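PDB 3VRH: tRNA-5-methyluridine(54) 2-sulfurtransferase, which catalyses the ATP-dependent 2-thiolation of 5-methyluridine at position 54 in the T loop of tRNA, a modification that stabilises tRNA against heat in thermophiles. Local coordinates for residues 64-67 with 68-72; 197-200 with 201-205. All coordinates share one frame; numbering follows the deposited sequence.

Interaction 1: residues 64-67 with 68-72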
loop_
_atom_site.group_PDB
_atom_site.type_symbol
_atom_site.label_atom_id
_atom_site.label_comp_id
_atom_site.label_asym_id
_atom_site.label_seq_id
_atom_site.Cartn_x
_atom_site.Cartn_y
_atom_site.Cartn_z
ATOM N N ALA A 64 7.933 21.114 -19.270
ATOM C CA ALA A 64 7.963 22.409 -19.958
ATOM C C ALA A 64 8.256 22.225 -21.433
ATOM O O ALA A 64 7.706 22.933 -22.273
ATOM C CB ALA A 64 8.985 23.329 -19.328
ATOM N N TYR A 65 9.116 21.266 -21.739
ATOM C CA TYR A 65 9.475 20.985 -23.110
ATOM C C TYR A 65 8.250 20.576 -23.930
ATOM O O TYR A 65 8.033 21.097 -25.022
ATOM C CB TYR A 65 10.561 19.900 -23.199
ATOM C CG TYR A 65 11.100 19.703 -24.613
ATOM C CD1 TYR A 65 10.370 18.994 -25.567
ATOM C CD2 TYR A 65 12.334 20.223 -24.991
ATOM C CE1 TYR A 65 10.837 18.805 -26.841
ATOM C CE2 TYR A 65 12.820 20.052 -26.292
ATOM C CZ TYR A 65 12.063 19.335 -27.209
ATOM O OH TYR A 65 12.519 19.145 -28.492
ATOM N N VAL A 66 7.468 19.637 -23.410
ATOM C CA VAL A 66 6.337 19.103 -24.156
ATOM C C VAL A 66 5.154 20.068 -24.223
ATOM O O VAL A 66 4.533 20.200 -25.275
ATOM C CB VAL A 66 5.870 17.714 -23.627
ATOM C CG1 VAL A 66 4.644 17.225 -24.386
ATOM C CG2 VAL A 66 6.983 16.691 -23.772
ATOM N N LEU A 67 4.832 20.723 -23.112
ATOM C CA LEU A 67 3.768 21.725 -23.136
ATOM C C LEU A 67 4.065 22.773 -24.210
ATOM O O LEU A 67 3.162 23.214 -24.914
ATOM C CB LEU A 67 3.619 22.405 -21.782
ATOM C CG LEU A 67 3.051 21.527 -20.662
ATOM C CD1 LEU A 67 2.882 22.343 -19.413
ATOM C CD2 LEU A 67 1.742 20.900 -21.064
ATOM N N LYS A 68 5.343 23.128 -24.348
ATOM C CA LYS A 68 5.791 24.102 -25.347
ATOM C C LYS A 68 5.603 23.552 -26.752
ATOM O O LYS A 68 5.032 24.217 -27.618
ATOM C CB LYS A 68 7.274 24.445 -25.134
ATOM C CG LYS A 68 7.793 25.588 -25.998
ATOM C CD LYS A 68 7.293 26.928 -25.486
ATOM C CE LYS A 68 7.813 28.061 -26.367
ATOM N NZ LYS A 68 7.132 29.331 -26.037
ATOM N N LYS A 69 6.097 22.339 -26.977
ATOM C CA LYS A 69 5.981 21.697 -28.283
ATOM C C LYS A 69 4.508 21.496 -28.679
ATOM O O LYS A 69 4.139 21.620 -29.848
ATOM C CB LYS A 69 6.742 20.380 -28.297
ATOM C CG LYS A 69 6.795 19.715 -29.662
ATOM C CD LYS A 69 7.802 18.577 -29.678
ATOM C CE LYS A 69 7.855 17.916 -31.052
ATOM N NZ LYS A 69 8.760 16.738 -31.133
ATOM N N LEU A 70 3.664 21.224 -27.688
ATOM C CA LEU A 70 2.233 21.058 -27.932
ATOM C C LEU A 70 1.544 22.373 -28.267
ATOM O O LEU A 70 0.421 22.371 -28.754
ATOM C CB LEU A 70 1.535 20.393 -26.743
ATOM C CG LEU A 70 1.852 18.908 -26.585
ATOM C CD1 LEU A 70 1.017 18.265 -25.464
ATOM C CD2 LEU A 70 1.624 18.192 -27.907
ATOM N N GLY A 71 2.209 23.490 -28.001
ATOM C CA GLY A 71 1.650 24.780 -28.349
ATOM C C GLY A 71 1.035 25.564 -27.208
ATOM O O GLY A 71 0.272 26.492 -27.445
ATOM N N TYR A 72 1.365 25.211 -25.970
ATOM C CA TYR A 72 0.844 25.938 -24.821
ATOM C C TYR A 72 1.649 27.189 -24.519
ATOM O O TYR A 72 2.793 27.318 -24.948
ATOM C CB TYR A 72 0.766 25.025 -23.587
ATOM C CG TYR A 72 -0.343 24.017 -23.725
ATOM C CD1 TYR A 72 -0.131 22.822 -24.388
ATOM C CD2 TYR A 72 -1.610 24.281 -23.229
ATOM C CE1 TYR A 72 -1.152 21.896 -24.539
ATOM C CE2 TYR A 72 -2.636 23.372 -23.377
ATOM C CZ TYR A 72 -2.403 22.181 -24.037
ATOM O OH TYR A 72 -3.414 21.264 -24.198
HETATM O O HOH W 1 11.422 17.911 -30.651
#

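Interaction 2: residues 197-200 with 201-205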
loop_
_atom_site.group_PDB
_atom_site.type_symbol
_atom_site.label_atom_id
_atom_site.label_comp_id
_atom_site.label_asym_id
_atom_site.label_seq_id
_atom_site.Cartn_x
_atom_site.Cartn_y
_atom_site.Cartn_z
ATOM N N TYR A 197 1.043 12.765 -15.853
ATOM C CA TYR A 197 0.350 11.779 -15.017
ATOM C C TYR A 197 0.380 10.342 -15.526
ATOM O O TYR A 197 0.431 9.414 -14.729
ATOM C CB TYR A 197 -1.110 12.195 -14.783
ATOM C CG TYR A 197 -1.721 11.614 -13.518
ATOM C CD1 TYR A 197 -1.352 12.096 -12.259
ATOM C CD2 TYR A 197 -2.685 10.605 -13.583
ATOM C CE1 TYR A 197 -1.902 11.567 -11.092
ATOM C CE2 TYR A 197 -3.258 10.080 -12.427
ATOM C CZ TYR A 197 -2.865 10.562 -11.177
ATOM O OH TYR A 197 -3.436 10.031 -10.014
ATOM N N GLU A 198 0.348 10.154 -16.843
ATOM C CA GLU A 198 0.162 8.808 -17.387
ATOM C C GLU A 198 1.383 8.237 -18.089
ATOM O O GLU A 198 1.338 7.104 -18.603
ATOM C CB GLU A 198 -1.058 8.745 -18.318
ATOM C CG GLU A 198 -2.353 9.189 -17.646
ATOM C CD GLU A 198 -3.565 8.975 -18.532
ATOM O OE1 GLU A 198 -3.898 9.888 -19.316
ATOM O OE2 GLU A 198 -4.178 7.889 -18.448
ATOM N N VAL A 199 2.465 9.010 -18.127
ATOM C CA VAL A 199 3.716 8.490 -18.664
ATOM C C VAL A 199 4.558 7.947 -17.505
ATOM O O VAL A 199 4.443 8.417 -16.371
ATOM C CB VAL A 199 4.512 9.543 -19.471
ATOM C CG1 VAL A 199 3.783 9.912 -20.737
ATOM C CG2 VAL A 199 4.786 10.783 -18.610
ATOM N N THR A 200 5.394 6.956 -17.791
ATOM C CA THR A 200 6.205 6.335 -16.758
ATOM C C THR A 200 7.523 7.089 -16.611
ATOM O O THR A 200 7.904 7.871 -17.483
ATOM C CB THR A 200 6.510 4.865 -17.093
ATOM O OG1 THR A 200 7.363 4.816 -18.243
ATOM C CG2 THR A 200 5.212 4.069 -17.367
ATOM N N GLU A 201 8.215 6.854 -15.503
ATOM C CA GLU A 201 9.486 7.505 -15.257
ATOM C C GLU A 201 10.502 7.080 -16.308
ATOM O O GLU A 201 11.318 7.874 -16.770
ATOM C CB GLU A 201 10.003 7.214 -13.841
ATOM C CG GLU A 201 11.307 7.960 -13.553
ATOM C CD GLU A 201 11.601 8.142 -12.083
ATOM O OE1 GLU A 201 10.897 7.550 -11.234
ATOM O OE2 GLU A 201 12.540 8.893 -11.775
ATOM N N ARG A 202 10.423 5.817 -16.692
ATOM C CA ARG A 202 11.264 5.262 -17.739
ATOM C C ARG A 202 11.020 5.971 -19.089
ATOM O O ARG A 202 11.964 6.274 -19.830
ATOM C CB ARG A 202 10.943 3.778 -17.821
ATOM C CG ARG A 202 11.564 3.019 -18.925
ATOM C CD ARG A 202 10.793 1.701 -19.075
ATOM N NE ARG A 202 11.280 0.985 -20.235
ATOM C CZ ARG A 202 10.544 0.671 -21.296
ATOM N NH1 ARG A 202 9.257 0.980 -21.333
ATOM N NH2 ARG A 202 11.104 0.010 -22.306
ATOM N N GLU A 203 9.759 6.260 -19.400
ATOM C CA GLU A 203 9.448 7.001 -20.635
ATOM C C GLU A 203 9.960 8.448 -20.563
ATOM O O GLU A 203 10.443 8.987 -21.543
ATOM C CB GLU A 203 7.950 6.953 -20.929
ATOM C CG GLU A 203 7.503 5.556 -21.294
ATOM C CD GLU A 203 6.011 5.412 -21.401
ATOM O OE1 GLU A 203 5.271 6.148 -20.713
ATOM O OE2 GLU A 203 5.580 4.538 -22.178
ATOM N N VAL A 204 9.871 9.056 -19.382
ATOM C CA VAL A 204 10.405 10.398 -19.184
ATOM C C VAL A 204 11.909 10.430 -19.428
ATOM O O VAL A 204 12.401 11.263 -20.210
ATOM C CB VAL A 204 10.072 10.961 -17.798
ATOM C CG1 VAL A 204 10.772 12.290 -17.579
ATOM C CG2 VAL A 204 8.556 11.111 -17.634
ATOM N N VAL A 205 12.639 9.524 -18.779
ATOM C CA VAL A 205 14.069 9.393 -19.051
ATOM C C VAL A 205 14.339 9.253 -20.550
ATOM O O VAL A 205 15.158 9.992 -21.114
ATOM C CB VAL A 205 14.713 8.205 -18.297
ATOM C CG1 VAL A 205 16.137 7.945 -18.827
ATOM C CG2 VAL A 205 14.744 8.485 -16.800
HETATM O O HOH W 2 2.544 5.491 -20.176
HETATM O O HOH W 3 7.586 2.134 -19.027
#

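Interaction 1: residues 64-67 with 68-72
Tyr65 and Lys69, one helical turn apart, both carry CG trans to the backbone N (chi1 -172° and -174°), and the lysine chain then runs extended to its NZ. The two cross at a slant, with CD of Lys69 4.2 Å from CE1 of the Tyr65 ring, and their polar ends share a water. It lies in the plane of the ring at its edge, 2.7 Å from Tyr65 OH, and accepts from Lys69 NZ at 2.9 Å; the ammonium's main partner is Glu31, in a salt bridge, and the water is an additional one. Val66 and Leu70 lie side by side and point the same way, their methyls CG1 and CD1 3.9 Å apart. Backbone bonds of the last turn run from Lys68 N to Ala64 O, Lys69 N to Tyr65 O and Leu70 N to Val66 O, the last being the shortest at 2.8 Å. The chain then turns at Gly71, where phi is positive (102°). Tyr72 N reaches back 2.9 Å to Leu67 O, and Gly71 N bonds to Lys68 O. The same Leu67 oxygen lies in the plane of the Tyr72 ring at its edge, 3.4 Å from CD1, while Leu67 CD2 packs loosely against that ring atom. Lys46 meets the Tyr72 ring in a cation-pi contact and bonds to Leu70 O. Leu67 also rests on Val52 and Ile74, residues of the two strands that helix 58-69 connects. This is a Schellman motif closing the helix of a beta-alpha-beta crossover, from strand 49-53 to strand 73-80, in the PP-loop domain.

Interaction 2: residues 197-200 with 201-205
Thr200 and Glu203 grip each other at the start of helix 201-211 in a reciprocal pair of bonds. Glu203 N donates to Thr200 OG1 at 3.0 Å, and Thr200 N returns a nearly straight bond to Glu203 OE1, also 3.0 Å long (169° at the hydrogen). That oxygen is met on its anti side, 32° out of the carboxylate plane. With chi1 at 67°, Thr200 holds OG1 between its own N and carbonyl carbon, and Glu203 CG packs only 3.1 Å from this hydroxyl oxygen. The buried carboxylate has further bonds: a water donates to both Glu203 OE1 and Glu198 O, and Tyr29 OH bonds to OE2. Val199 closes the tight side: its CG2 lies 3.9 Å from CG2 of Val204, the two side chains crossing at about a right angle, with Phe30 against Val199 and Val62 against Val204. The looser side is at exposed Arg202. A water at the edge of its guanidinium, in the plane of that group, bridges NH1 to Thr200 OG1, while NH2 bonds to Lys13 O. Such a capping box satisfies two backbone N-H groups with side-chain oxygens, and the helix's N-terminal dipole would be expected to favour the ionised form of Glu203.

In the fold
Interactions 1 and 2 treat opposite ends of two helices in the PP-loop domain: residues 64-72 finish helix 58-69, residues 197-205 begin helix 201-211. They do not touch, their nearest atoms being about 8 Å apart, yet the two helices pack together, through Val66 on Tyr207 and Val204 on Val62, and both lean on helix 23-40. Interaction 1 sets buried Val66 and Leu67 against an exposed Lys69; interaction 2 buries a polar group, the Glu203 carboxylate, and has its exposed part at Arg202. In interaction 1 backbone N-H groups close the turn on carbonyl oxygens, whereas in interaction 2 side-chain oxygens cap the first turn. Interaction 2 lies nearer the bound bicine, the side chain of Glu201 being about 7 Å from it, against about 9 Å for that of Ala64.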